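Local coordinates for protein cytosolic phospholipase A2 delta (Homo sapiens, PDB 5IZ5) that hydrolyses glycerophospholipids at the sn-2 position in a calcium-dependent manner, preferring linoleic acid there, and associates with membranes through its calcium-binding N-terminal C2 domain, at residues 410-415 against 436-441; 454-459 against 488-493; 482-487 against 626-631. The protein carries 3 engineered substitutions. All blocks are in the same frame, centred on the assembly; numbering follows the deposited sequence.

Interaction 1: 410-415 against 436-441; sequences ASYRRE and LESMLH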
ATOM      1  N   ALA B 410      30.888  -2.104   0.157  1.00 34.71           N
ATOM      2  CA  ALA B 410      30.999  -3.477  -0.332  1.00 35.20           C
ATOM      3  C   ALA B 410      29.837  -4.346   0.165  1.00 35.65           C
ATOM      4  O   ALA B 410      29.269  -5.128  -0.603  1.00 35.84           O
ATOM      5  CB  ALA B 410      32.321  -4.085   0.099  1.00 35.16           C
ATOM      6  N   SER B 411      29.480  -4.193   1.439  1.00 36.19           N
ATOM      7  CA  SER B 411      28.347  -4.923   2.019  1.00 37.67           C
ATOM      8  C   SER B 411      27.044  -4.578   1.319  1.00 37.82           C
ATOM      9  O   SER B 411      26.221  -5.465   1.095  1.00 36.85           O
ATOM     10  CB  SER B 411      28.204  -4.635   3.516  1.00 37.54           C
ATOM     11  OG  SER B 411      29.396  -4.975   4.188  1.00 40.28           O
ATOM     12  N   TYR B 412      26.842  -3.304   0.978  1.00 37.41           N
ATOM     13  CA  TYR B 412      25.630  -2.926   0.261  1.00 37.67           C
ATOM     14  C   TYR B 412      25.568  -3.669  -1.063  1.00 37.93           C
ATOM     15  O   TYR B 412      24.540  -4.260  -1.425  1.00 39.26           O
ATOM     16  CB  TYR B 412      25.548  -1.417  -0.041  1.00 39.05           C
ATOM     17  CG  TYR B 412      25.463  -0.459   1.120  1.00 39.44           C
ATOM     18  CD1 TYR B 412      25.138  -0.887   2.409  1.00 39.35           C
ATOM     19  CD2 TYR B 412      25.681   0.903   0.911  1.00 38.97           C
ATOM     20  CE1 TYR B 412      25.059   0.013   3.454  1.00 39.32           C
ATOM     21  CE2 TYR B 412      25.600   1.807   1.949  1.00 39.93           C
ATOM     22  CZ  TYR B 412      25.283   1.356   3.217  1.00 40.77           C
ATOM     23  OH  TYR B 412      25.207   2.245   4.255  1.00 40.45           O
ATOM     24  N   ARG B 413      26.676  -3.622  -1.791  1.00 38.59           N
ATOM     25  CA  ARG B 413      26.745  -4.231  -3.106  1.00 39.90           C
ATOM     26  C   ARG B 413      26.498  -5.729  -3.040  1.00 38.98           C
ATOM     27  O   ARG B 413      25.725  -6.272  -3.831  1.00 37.98           O
ATOM     28  CB  ARG B 413      28.107  -3.955  -3.747  1.00 41.37           C
ATOM     29  CG  ARG B 413      28.229  -4.500  -5.162  1.00 44.00           C
ATOM     30  CD  ARG B 413      27.076  -4.044  -6.028  1.00 45.56           C
ATOM     31  NE  ARG B 413      27.550  -3.360  -7.229  1.00 51.88           N
ATOM     32  CZ  ARG B 413      27.648  -3.894  -8.439  1.00 52.26           C
ATOM     33  NH1 ARG B 413      27.313  -5.149  -8.668  1.00 59.56           N
ATOM     34  NH2 ARG B 413      28.089  -3.155  -9.439  1.00 54.75           N
ATOM     35  N   ARG B 414      27.147  -6.374  -2.078  1.00 37.99           N
ATOM     36  CA  ARG B 414      27.041  -7.803  -1.891  1.00 38.63           C
ATOM     37  C   ARG B 414      25.603  -8.166  -1.590  1.00 37.56           C
ATOM     38  O   ARG B 414      25.060  -9.080  -2.206  1.00 36.88           O
ATOM     39  CB  ARG B 414      27.961  -8.273  -0.770  1.00 39.22           C
ATOM     40  CG  ARG B 414      29.377  -8.548  -1.205  1.00 40.68           C
ATOM     41  CD  ARG B 414      30.145  -9.309  -0.144  1.00 43.24           C
ATOM     42  NE  ARG B 414      30.056  -8.661   1.166  1.00 43.57           N
ATOM     43  CZ  ARG B 414      30.959  -7.818   1.670  1.00 45.01           C
ATOM     44  NH1 ARG B 414      32.061  -7.496   0.999  1.00 44.84           N
ATOM     45  NH2 ARG B 414      30.759  -7.290   2.869  1.00 47.38           N
ATOM     46  N   GLU B 415      24.970  -7.423  -0.684  1.00 37.27           N
ATOM     47  CA  GLU B 415      23.583  -7.703  -0.339  1.00 36.61           C
ATOM     48  C   GLU B 415      22.653  -7.504  -1.533  1.00 36.52           C
ATOM     49  O   GLU B 415      21.771  -8.330  -1.775  1.00 35.98           O
ATOM     50  CB  GLU B 415      23.107  -6.875   0.859  1.00 36.44           C
ATOM     51  CG  GLU B 415      21.618  -7.066   1.142  1.00 36.57           C
ATOM     52  CD  GLU B 415      21.205  -6.771   2.581  1.00 37.32           C
ATOM     53  OE1 GLU B 415      20.030  -7.022   2.910  1.00 37.37           O
ATOM     54  OE2 GLU B 415      22.026  -6.283   3.380  1.00 35.29           O
ATOM     55  N   LEU B 436      19.930   4.082   5.079  1.00 37.91           N
ATOM     56  CA  LEU B 436      19.180   4.530   6.242  1.00 38.83           C
ATOM     57  C   LEU B 436      19.505   3.653   7.449  1.00 40.09           C
ATOM     58  O   LEU B 436      19.759   4.165   8.535  1.00 37.47           O
ATOM     59  CB  LEU B 436      17.680   4.496   5.958  1.00 38.69           C
ATOM     60  CG  LEU B 436      16.755   4.854   7.116  1.00 40.42           C
ATOM     61  CD1 LEU B 436      17.022   6.271   7.611  1.00 41.35           C
ATOM     62  CD2 LEU B 436      15.303   4.692   6.696  1.00 41.69           C
ATOM     63  N   GLU B 437      19.528   2.337   7.238  1.00 39.51           N
ATOM     64  CA  GLU B 437      19.880   1.398   8.297  1.00 39.90           C
ATOM     65  C   GLU B 437      21.252   1.711   8.877  1.00 40.31           C
ATOM     66  O   GLU B 437      21.428   1.713  10.093  1.00 39.22           O
ATOM     67  CB  GLU B 437      19.856  -0.043   7.779  1.00 39.24           C
ATOM     68  CG  GLU B 437      20.055  -1.092   8.861  1.00 39.45           C
ATOM     69  CD  GLU B 437      19.994  -2.510   8.328  1.00 39.09           C
ATOM     70  OE1 GLU B 437      20.702  -2.818   7.346  1.00 38.16           O
ATOM     71  OE2 GLU B 437      19.231  -3.322   8.886  1.00 39.94           O
ATOM     72  N   SER B 438      22.219   1.956   7.998  1.00 42.11           N
ATOM     73  CA  SER B 438      23.579   2.328   8.402  1.00 43.31           C
ATOM     74  C   SER B 438      23.620   3.635   9.222  1.00 44.24           C
ATOM     75  O   SER B 438      24.387   3.750  10.183  1.00 42.54           O
ATOM     76  CB  SER B 438      24.490   2.446   7.159  1.00 44.51           C
ATOM     77  OG  SER B 438      24.959   1.177   6.737  1.00 46.24           O
ATOM     78  N   MET B 439      22.798   4.611   8.848  1.00 44.26           N
ATOM     79  CA  MET B 439      22.795   5.905   9.531  1.00 46.19           C
ATOM     80  C   MET B 439      22.143   5.822  10.909  1.00 46.16           C
ATOM     81  O   MET B 439      22.638   6.419  11.871  1.00 46.78           O
ATOM     82  CB  MET B 439      22.092   6.961   8.675  1.00 48.13           C
ATOM     83  CG  MET B 439      22.827   7.269   7.382  1.00 50.16           C
ATOM     84  SD  MET B 439      21.936   8.434   6.335  1.00 54.33           S
ATOM     85  CE  MET B 439      22.993   9.851   6.485  1.00 54.33           C
ATOM     86  N   LEU B 440      21.046   5.077  10.997  1.00 44.86           N
ATOM     87  CA  LEU B 440      20.302   4.927  12.248  1.00 44.42           C
ATOM     88  C   LEU B 440      20.989   3.977  13.233  1.00 44.42           C
ATOM     89  O   LEU B 440      20.926   4.197  14.444  1.00 43.60           O
ATOM     90  CB  LEU B 440      18.873   4.440  11.961  1.00 44.61           C
ATOM     91  CG  LEU B 440      17.750   5.473  11.778  1.00 46.36           C
ATOM     92  CD1 LEU B 440      18.220   6.780  11.159  1.00 47.31           C
ATOM     93  CD2 LEU B 440      16.605   4.869  10.968  1.00 45.90           C
ATOM     94  N   HIS B 441      21.616   2.918  12.719  1.00 43.07           N
ATOM     95  CA  HIS B 441      22.228   1.892  13.580  1.00 43.33           C
ATOM     96  C   HIS B 441      23.685   1.511  13.362  1.00 43.72           C
ATOM     97  O   HIS B 441      24.258   0.839  14.215  1.00 43.30           O
ATOM     98  CB  HIS B 441      21.407   0.603  13.507  1.00 43.43           C
ATOM     99  CG  HIS B 441      19.925   0.817  13.536  1.00 44.40           C
ATOM    100  ND1 HIS B 441      19.216   0.950  14.710  1.00 44.68           N
ATOM    101  CD2 HIS B 441      19.017   0.909  12.536  1.00 44.21           C
ATOM    102  CE1 HIS B 441      17.936   1.115  14.431  1.00 43.79           C
ATOM    103  NE2 HIS B 441      17.787   1.093  13.119  1.00 42.81           N
TER
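A single hydrogen bond joins Tyr412 to Ser438: the phenol OH of Tyr412 lies 2.7 Å from Ser438 OG, and either hydroxyl could be the donor. Ser438 OG sits at the edge of the ring, 3.5 Å from Tyr412 CE1, so the serine approaches in the ring plane, at the rim by CE1 and the hydroxyl, and not over a face. The same serine oxygen also makes a weak hydrogen bond to the carbonyl of Leu434, one turn earlier in its own helix.

The two residues belong to consecutive helices of the catalytic domain, 406-422 and 428-441, which are held well apart here, with the CA atoms of Tyr412 and Ser438 9.9 Å from each other. The long phenol bridges that gap. Its CG lies anti to the carbonyl carbon (chi1 -64°), which lets the ring extend from the side of its helix to Ser438.

Apolar packing surrounds the ring outside the pair: Tyr412 also touches Leu434 and Val435 of the second helix and Phe593 of helix 588-593.

A separate charged cluster joins the same two helices. Glu415 OE2 and Glu437 OE1 are 5.4 Å apart, like charges whose closeness is probably eased by Arg523, which forms a salt bridge with each of these glutamates.

Interaction 2: 454-459 against 488-493; sequences AALERG and SPYEVG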
ATOM      1  N   ALA B 454       5.275  -8.757  19.910  1.00 37.85           N
ATOM      2  CA  ALA B 454       5.739  -8.992  21.276  1.00 39.61           C
ATOM      3  C   ALA B 454       5.555  -7.752  22.152  1.00 39.80           C
ATOM      4  O   ALA B 454       5.256  -7.871  23.337  1.00 40.57           O
ATOM      5  CB  ALA B 454       7.194  -9.442  21.282  1.00 37.85           C
ATOM      6  N   ALA B 455       5.701  -6.567  21.561  1.00 40.09           N
ATOM      7  CA  ALA B 455       5.474  -5.300  22.268  1.00 38.68           C
ATOM      8  C   ALA B 455       4.011  -5.049  22.635  1.00 38.93           C
ATOM      9  O   ALA B 455       3.708  -4.104  23.366  1.00 39.33           O
ATOM     10  CB  ALA B 455       5.991  -4.142  21.434  1.00 38.53           C
ATOM     11  N   LEU B 456       3.106  -5.886  22.132  1.00 39.06           N
ATOM     12  CA  LEU B 456       1.677  -5.718  22.357  1.00 38.69           C
ATOM     13  C   LEU B 456       1.028  -6.887  23.111  1.00 40.20           C
ATOM     14  O   LEU B 456      -0.186  -6.879  23.330  1.00 39.39           O
ATOM     15  CB  LEU B 456       0.980  -5.570  21.005  1.00 38.73           C
ATOM     16  CG  LEU B 456       1.535  -4.526  20.038  1.00 38.96           C
ATOM     17  CD1 LEU B 456       0.817  -4.631  18.703  1.00 38.12           C
ATOM     18  CD2 LEU B 456       1.405  -3.122  20.612  1.00 38.61           C
ATOM     19  N   GLU B 457       1.819  -7.882  23.506  1.00 42.47           N
ATOM     20  CA  GLU B 457       1.262  -9.137  24.036  1.00 46.24           C
ATOM     21  C   GLU B 457       0.535  -8.953  25.372  1.00 45.80           C
ATOM     22  O   GLU B 457      -0.439  -9.649  25.639  1.00 44.74           O
ATOM     23  CB  GLU B 457       2.315 -10.247  24.088  1.00 50.31           C
ATOM     24  CG  GLU B 457       3.534  -9.978  24.944  1.00 53.47           C
ATOM     25  CD  GLU B 457       4.641 -10.991  24.692  1.00 57.14           C
ATOM     26  OE1 GLU B 457       4.351 -12.080  24.143  1.00 58.82           O
ATOM     27  OE2 GLU B 457       5.806 -10.689  25.032  1.00 58.50           O
ATOM     28  N   ARG B 458       0.974  -7.988  26.177  1.00 45.31           N
ATOM     29  CA  ARG B 458       0.319  -7.671  27.453  1.00 46.12           C
ATOM     30  C   ARG B 458      -0.398  -6.316  27.438  1.00 45.82           C
ATOM     31  O   ARG B 458      -0.769  -5.788  28.488  1.00 45.42           O
ATOM     32  CB  ARG B 458       1.357  -7.712  28.576  1.00 47.64           C
ATOM     33  CG  ARG B 458       1.765  -9.125  28.951  1.00 49.39           C
ATOM     34  CD  ARG B 458       2.908  -9.145  29.929  1.00 52.27           C
ATOM     35  NE  ARG B 458       4.096  -8.618  29.277  1.00 57.97           N
ATOM     36  CZ  ARG B 458       4.617  -7.410  29.471  1.00 57.61           C
ATOM     37  NH1 ARG B 458       4.090  -6.549  30.336  1.00 58.06           N
ATOM     38  NH2 ARG B 458       5.689  -7.072  28.785  1.00 60.07           N
ATOM     39  N   GLY B 459      -0.617  -5.769  26.244  1.00 45.70           N
ATOM     40  CA  GLY B 459      -1.180  -4.431  26.093  1.00 42.85           C
ATOM     41  C   GLY B 459      -0.288  -3.364  26.698  1.00 41.66           C
ATOM     42  O   GLY B 459      -0.777  -2.320  27.116  1.00 40.57           O
ATOM     43  N   SER B 488       0.539  -2.555  10.391  1.00 36.83           N
ATOM     44  CA  SER B 488       0.650  -2.764  11.839  1.00 36.53           C
ATOM     45  C   SER B 488       1.313  -4.115  12.104  1.00 35.38           C
ATOM     46  O   SER B 488       1.465  -4.917  11.181  1.00 34.79           O
ATOM     47  CB  SER B 488      -0.730  -2.724  12.503  1.00 36.37           C
ATOM     48  OG  SER B 488      -1.326  -4.008  12.526  1.00 35.74           O
ATOM     49  N   PRO B 489       1.697  -4.383  13.369  1.00 35.76           N
ATOM     50  CA  PRO B 489       2.261  -5.695  13.691  1.00 35.21           C
ATOM     51  C   PRO B 489       1.301  -6.864  13.462  1.00 33.31           C
ATOM     52  O   PRO B 489       1.759  -7.997  13.327  1.00 34.83           O
ATOM     53  CB  PRO B 489       2.606  -5.574  15.181  1.00 36.67           C
ATOM     54  CG  PRO B 489       2.738  -4.107  15.424  1.00 36.91           C
ATOM     55  CD  PRO B 489       1.693  -3.497  14.544  1.00 36.28           C
ATOM     56  N   TYR B 490      -0.000  -6.591  13.415  1.00 33.02           N
ATOM     57  CA  TYR B 490      -1.007  -7.618  13.162  1.00 34.98           C
ATOM     58  C   TYR B 490      -1.401  -7.758  11.694  1.00 36.95           C
ATOM     59  O   TYR B 490      -1.632  -8.875  11.229  1.00 36.51           O
ATOM     60  CB  TYR B 490      -2.270  -7.362  13.998  1.00 35.66           C
ATOM     61  CG  TYR B 490      -2.032  -7.375  15.491  1.00 36.55           C
ATOM     62  CD1 TYR B 490      -1.327  -8.413  16.096  1.00 36.83           C
ATOM     63  CD2 TYR B 490      -2.526  -6.359  16.305  1.00 36.66           C
ATOM     64  CE1 TYR B 490      -1.113  -8.432  17.460  1.00 37.77           C
ATOM     65  CE2 TYR B 490      -2.306  -6.365  17.672  1.00 37.06           C
ATOM     66  CZ  TYR B 490      -1.602  -7.404  18.243  1.00 37.12           C
ATOM     67  OH  TYR B 490      -1.384  -7.427  19.595  1.00 37.68           O
ATOM     68  N   GLU B 491      -1.508  -6.651  10.963  1.00 37.24           N
ATOM     69  CA  GLU B 491      -1.879  -6.754   9.560  1.00 38.01           C
ATOM     70  C   GLU B 491      -1.529  -5.538   8.706  1.00 38.61           C
ATOM     71  O   GLU B 491      -1.383  -4.414   9.204  1.00 36.43           O
ATOM     72  CB  GLU B 491      -3.368  -7.096   9.407  1.00 39.67           C
ATOM     73  CG  GLU B 491      -4.324  -6.193  10.154  1.00 41.46           C
ATOM     74  CD  GLU B 491      -5.788  -6.490   9.862  1.00 41.94           C
ATOM     75  OE1 GLU B 491      -6.115  -7.610   9.418  1.00 42.92           O
ATOM     76  OE2 GLU B 491      -6.623  -5.594  10.087  1.00 45.45           O
ATOM     77  N   VAL B 492      -1.392  -5.816   7.411  1.00 37.53           N
ATOM     78  CA  VAL B 492      -1.034  -4.844   6.397  1.00 36.14           C
ATOM     79  C   VAL B 492      -2.097  -4.930   5.313  1.00 35.68           C
ATOM     80  O   VAL B 492      -2.415  -6.024   4.837  1.00 35.93           O
ATOM     81  CB  VAL B 492       0.338  -5.175   5.780  1.00 36.32           C
ATOM     82  CG1 VAL B 492       0.679  -4.192   4.674  1.00 36.79           C
ATOM     83  CG2 VAL B 492       1.430  -5.174   6.848  1.00 36.52           C
ATOM     84  N   GLY B 493      -2.664  -3.793   4.931  1.00 36.03           N
ATOM     85  CA  GLY B 493      -3.715  -3.809   3.929  1.00 36.13           C
ATOM     86  C   GLY B 493      -4.324  -2.488   3.529  1.00 35.60           C
ATOM     87  O   GLY B 493      -3.927  -1.424   4.001  1.00 36.03           O
TER
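The connection of the beta hairpin formed by strands 482-487 and 492-494 carries Pro489 and Tyr490 against Leu456, which projects from the loop leading into strand 463-471 of the same sheet. Leu456 reaches both residues with one branch. Its CD1 methyl lies 3.8 Å from Pro489 CG and 3.7 Å from Tyr490 CZ, approaching the aromatic ring obliquely. Nearer the backbone, Leu456 CB comes within 3.3 Å of the phenol oxygen, Tyr490 OH, so the phenol end runs past the base of the leucine while its methyl fills the angle between tyrosine and proline. With CG of Tyr490 anti to the carbonyl carbon (chi1 -61°), the ring swings out of the strand connection toward the leucine.

Both sides are shaped by turns. Ser488 forms an ST turn and ST motif: its OG accepts from Tyr490 N at 3.0 Å and, more nearly straight, from Glu491 N (3.1 Å, 167°), gripping the backbone on which Tyr490 is mounted. Ser488 N bonds in turn to Glu491 O at 2.9 Å. Across the contact, Leu456 begins a type I beta turn that ends at Gly459, closed by the bond from Gly459 N to Leu456 O.

Helix 292-313 completes the surroundings, with Phe297 touching both Leu456 and Tyr490. Arg300 of that helix donates to Leu456 O and, weakly, to Tyr490 OH. Were Tyr490 an alanine, the leucine methyl and Phe297 would probably lose their aromatic neighbour, and Arg300 its weak phenol partner. Leu463, at the start of strand 463-471, also packs against both Leu456 and the tyrosine ring.

Interaction 3: 482-487 against 626-631; sequences KEWVEF and STWADY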
ATOM      1  N   LYS B 482      -4.669   7.416  -5.629  1.00 53.71           N
ATOM      2  CA  LYS B 482      -3.892   7.101  -4.433  1.00 52.12           C
ATOM      3  C   LYS B 482      -4.744   6.382  -3.404  1.00 47.43           C
ATOM      4  O   LYS B 482      -5.843   6.817  -3.093  1.00 46.75           O
ATOM      5  CB  LYS B 482      -3.304   8.390  -3.837  1.00 55.83           C
ATOM      6  CG  LYS B 482      -4.328   9.470  -3.560  1.00 61.32           C
ATOM      7  CD  LYS B 482      -3.629  10.721  -3.065  1.00 67.27           C
ATOM      8  CE  LYS B 482      -4.512  11.557  -2.151  1.00 71.04           C
ATOM      9  NZ  LYS B 482      -3.697  12.218  -1.091  1.00 73.51           N
ATOM     10  N   GLU B 483      -4.208   5.279  -2.892  1.00 43.11           N
ATOM     11  CA  GLU B 483      -4.887   4.382  -1.960  1.00 40.50           C
ATOM     12  C   GLU B 483      -4.043   4.198  -0.709  1.00 37.86           C
ATOM     13  O   GLU B 483      -2.850   3.897  -0.793  1.00 35.53           O
ATOM     14  CB  GLU B 483      -5.118   3.021  -2.623  1.00 40.03           C
ATOM     15  CG  GLU B 483      -5.893   3.126  -3.926  1.00 40.99           C
ATOM     16  CD  GLU B 483      -5.956   1.819  -4.689  1.00 39.27           C
ATOM     17  OE1 GLU B 483      -7.059   1.464  -5.136  1.00 39.75           O
ATOM     18  OE2 GLU B 483      -4.906   1.159  -4.854  1.00 39.16           O
ATOM     19  N   TRP B 484      -4.666   4.371   0.451  1.00 37.03           N
ATOM     20  CA  TRP B 484      -3.949   4.244   1.714  1.00 38.04           C
ATOM     21  C   TRP B 484      -3.707   2.773   2.032  1.00 35.43           C
ATOM     22  O   TRP B 484      -4.638   1.965   2.004  1.00 34.21           O
ATOM     23  CB  TRP B 484      -4.709   4.932   2.853  1.00 38.73           C
ATOM     24  CG  TRP B 484      -4.779   6.426   2.677  1.00 40.67           C
ATOM     25  CD1 TRP B 484      -5.806   7.139   2.136  1.00 41.46           C
ATOM     26  CD2 TRP B 484      -3.764   7.378   3.018  1.00 40.67           C
ATOM     27  NE1 TRP B 484      -5.495   8.480   2.125  1.00 42.95           N
ATOM     28  CE2 TRP B 484      -4.247   8.654   2.662  1.00 41.94           C
ATOM     29  CE3 TRP B 484      -2.497   7.276   3.589  1.00 42.71           C
ATOM     30  CZ2 TRP B 484      -3.500   9.827   2.863  1.00 42.59           C
ATOM     31  CZ3 TRP B 484      -1.752   8.440   3.792  1.00 44.72           C
ATOM     32  CH2 TRP B 484      -2.258   9.699   3.433  1.00 42.46           C
ATOM     33  N   VAL B 485      -2.447   2.443   2.293  1.00 34.71           N
ATOM     34  CA  VAL B 485      -2.051   1.129   2.758  1.00 35.74           C
ATOM     35  C   VAL B 485      -1.492   1.264   4.176  1.00 34.24           C
ATOM     36  O   VAL B 485      -0.461   1.894   4.418  1.00 33.31           O
ATOM     37  CB  VAL B 485      -1.006   0.469   1.838  1.00 36.11           C
ATOM     38  CG1 VAL B 485      -0.597  -0.885   2.396  1.00 36.83           C
ATOM     39  CG2 VAL B 485      -1.560   0.310   0.428  1.00 36.26           C
ATOM     40  N   GLU B 486      -2.187   0.634   5.106  1.00 35.22           N
ATOM     41  CA  GLU B 486      -1.844   0.695   6.521  1.00 37.50           C
ATOM     42  C   GLU B 486      -1.011  -0.513   6.933  1.00 36.30           C
ATOM     43  O   GLU B 486      -1.325  -1.638   6.526  1.00 36.92           O
ATOM     44  CB  GLU B 486      -3.152   0.738   7.303  1.00 39.59           C
ATOM     45  CG  GLU B 486      -3.042   0.456   8.784  1.00 42.67           C
ATOM     46  CD  GLU B 486      -4.408   0.510   9.433  1.00 44.81           C
ATOM     47  OE1 GLU B 486      -4.898   1.637   9.668  1.00 44.82           O
ATOM     48  OE2 GLU B 486      -4.992  -0.573   9.687  1.00 43.84           O
ATOM     49  N   PHE B 487       0.029  -0.277   7.739  1.00 35.57           N
ATOM     50  CA  PHE B 487       0.861  -1.346   8.302  1.00 37.14           C
ATOM     51  C   PHE B 487       0.748  -1.366   9.827  1.00 37.97           C
ATOM     52  O   PHE B 487       0.873  -0.322  10.479  1.00 36.23           O
ATOM     53  CB  PHE B 487       2.345  -1.135   7.970  1.00 37.95           C
ATOM     54  CG  PHE B 487       2.673  -1.228   6.506  1.00 37.60           C
ATOM     55  CD1 PHE B 487       3.472  -2.257   6.030  1.00 38.31           C
ATOM     56  CD2 PHE B 487       2.199  -0.278   5.603  1.00 38.42           C
ATOM     57  CE1 PHE B 487       3.792  -2.343   4.681  1.00 38.57           C
ATOM     58  CE2 PHE B 487       2.515  -0.357   4.248  1.00 38.44           C
ATOM     59  CZ  PHE B 487       3.309  -1.390   3.787  1.00 38.71           C
ATOM     60  N   SER B 626     -16.810   3.665  -0.619  1.00 50.39           N
ATOM     61  CA  SER B 626     -17.255   5.023  -0.987  1.00 52.39           C
ATOM     62  C   SER B 626     -16.499   6.099  -0.215  1.00 52.10           C
ATOM     63  O   SER B 626     -16.161   7.136  -0.772  1.00 53.53           O
ATOM     64  CB  SER B 626     -18.767   5.184  -0.787  1.00 52.69           C
ATOM     65  OG  SER B 626     -19.493   4.611  -1.859  1.00 53.88           O
ATOM     66  N   THR B 627     -16.191   5.828   1.049  1.00 54.09           N
ATOM     67  CA  THR B 627     -15.426   6.767   1.873  1.00 53.71           C
ATOM     68  C   THR B 627     -14.076   7.052   1.244  1.00 55.82           C
ATOM     69  O   THR B 627     -13.657   8.200   1.168  1.00 55.44           O
ATOM     70  CB  THR B 627     -15.175   6.201   3.272  1.00 53.97           C
ATOM     71  OG1 THR B 627     -16.425   5.966   3.927  1.00 56.41           O
ATOM     72  CG2 THR B 627     -14.340   7.148   4.113  1.00 55.25           C
ATOM     73  N   TRP B 628     -13.397   5.999   0.803  1.00 53.36           N
ATOM     74  CA  TRP B 628     -12.035   6.117   0.278  1.00 53.02           C
ATOM     75  C   TRP B 628     -11.962   6.265  -1.241  1.00 53.71           C
ATOM     76  O   TRP B 628     -10.884   6.480  -1.780  1.00 52.82           O
ATOM     77  CB  TRP B 628     -11.196   4.929   0.755  1.00 51.86           C
ATOM     78  CG  TRP B 628     -11.133   4.893   2.247  1.00 51.04           C
ATOM     79  CD1 TRP B 628     -11.749   3.998   3.076  1.00 49.70           C
ATOM     80  CD2 TRP B 628     -10.458   5.827   3.093  1.00 50.34           C
ATOM     81  NE1 TRP B 628     -11.477   4.306   4.388  1.00 51.07           N
ATOM     82  CE2 TRP B 628     -10.687   5.426   4.426  1.00 49.67           C
ATOM     83  CE3 TRP B 628      -9.673   6.963   2.855  1.00 51.30           C
ATOM     84  CZ2 TRP B 628     -10.161   6.117   5.518  1.00 50.36           C
ATOM     85  CZ3 TRP B 628      -9.147   7.651   3.944  1.00 50.83           C
ATOM     86  CH2 TRP B 628      -9.394   7.223   5.257  1.00 50.63           C
ATOM     87  N   ALA B 629     -13.095   6.193  -1.936  1.00 57.62           N
ATOM     88  CA  ALA B 629     -13.056   6.232  -3.410  1.00 60.47           C
ATOM     89  C   ALA B 629     -12.667   7.586  -4.027  1.00 63.61           C
ATOM     90  O   ALA B 629     -13.305   8.593  -3.754  1.00 63.05           O
ATOM     91  CB  ALA B 629     -14.384   5.773  -4.010  1.00 59.49           C
ATOM     92  N   ASP B 630     -11.606   7.561  -4.845  1.00 71.92           N
ATOM     93  CA  ASP B 630     -11.269   8.587  -5.859  1.00 74.91           C
ATOM     94  C   ASP B 630     -12.271   8.473  -7.005  1.00 79.09           C
ATOM     95  O   ASP B 630     -12.183   7.540  -7.804  1.00 79.81           O
ATOM     96  CB  ASP B 630      -9.854   8.338  -6.442  1.00 75.55           C
ATOM     97  CG  ASP B 630      -8.747   9.052  -5.675  1.00 77.63           C
ATOM     98  OD1 ASP B 630      -8.003   8.351  -4.955  1.00 71.81           O
ATOM     99  OD2 ASP B 630      -8.595  10.297  -5.811  1.00 79.86           O
ATOM    100  N   TYR B 631     -13.185   9.429  -7.143  1.00 81.38           N
ATOM    101  CA  TYR B 631     -14.427   9.138  -7.871  1.00 82.26           C
ATOM    102  C   TYR B 631     -14.218   8.437  -9.227  1.00 84.99           C
ATOM    103  O   TYR B 631     -14.624   7.277  -9.425  1.00 88.10           O
ATOM    104  CB  TYR B 631     -15.278  10.397  -8.080  1.00 81.25           C
ATOM    105  CG  TYR B 631     -16.362  10.215  -9.136  1.00 80.22           C
ATOM    106  CD1 TYR B 631     -16.632  11.208 -10.079  1.00 77.89           C
ATOM    107  CD2 TYR B 631     -17.097   9.026  -9.207  1.00 80.04           C
ATOM    108  CE1 TYR B 631     -17.613  11.027 -11.046  1.00 77.48           C
ATOM    109  CE2 TYR B 631     -18.071   8.834 -10.174  1.00 80.10           C
ATOM    110  CZ  TYR B 631     -18.327   9.837 -11.088  1.00 79.39           C
ATOM    111  OH  TYR B 631     -19.297   9.645 -12.045  1.00 79.05           O
TER
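Trp484 on strand 482-487 meets Trp628 at the end of helix 623-628, joining the mixed sheet of the alpha/beta hydrolase-type catalytic domain to a helix distant in sequence. Trp484 CD1 lies 3.8 Å from Trp628 CZ3, so the five-membered ring of one indole touches the six-membered ring of the other. The side chains cross at about a right angle, while the ring planes are inclined at 65° with centroids 5.5 Å apart, an oblique pairing. In both tryptophans CG is anti to the carbonyl carbon (chi1 -66° in Trp484), which directs the indoles toward each other. Trp484 NE1 is engaged elsewhere, bonding to Tyr693 OH, and the side chain of Trp484 lies about 8 Å from that of Asp651, the probable proton acceptor.

Away from the indoles, Asp630 brings its carboxylate up to the backbone of Lys482. Asp630 OD1 comes within 3.2 Å of Lys482 O, but two acceptors make no hydrogen bond. Lys482 starts with CG between its backbone N and carbonyl carbon (chi1 54°), so that Lys482 CG passes 4.1 Å from Asp630 OD1, whereas Lys482 NZ ends 7.0 Å from the same oxygen.

Interactions 2 and 3 share one sheet: strands 482-487 and 492-494 are antiparallel neighbours in it, and the two contacts meet where Gly493 O and Glu486 N, 2.9 Å apart, probably form a hydrogen bond. Interaction 1 touches neither, its nearest atoms lying about 14 Å from interaction 3 and about 15 Å from interaction 2, among the helices farther from the chain centre. Interactions 1 and 2 are buried, interaction 3 only partly. Their chemistry differs accordingly: a lone hydroxyl pair spans two separated helices, aliphatic and aromatic groups pack between loops, and an indole pair near the catalytic residues adjoins a more exposed lysine and aspartate.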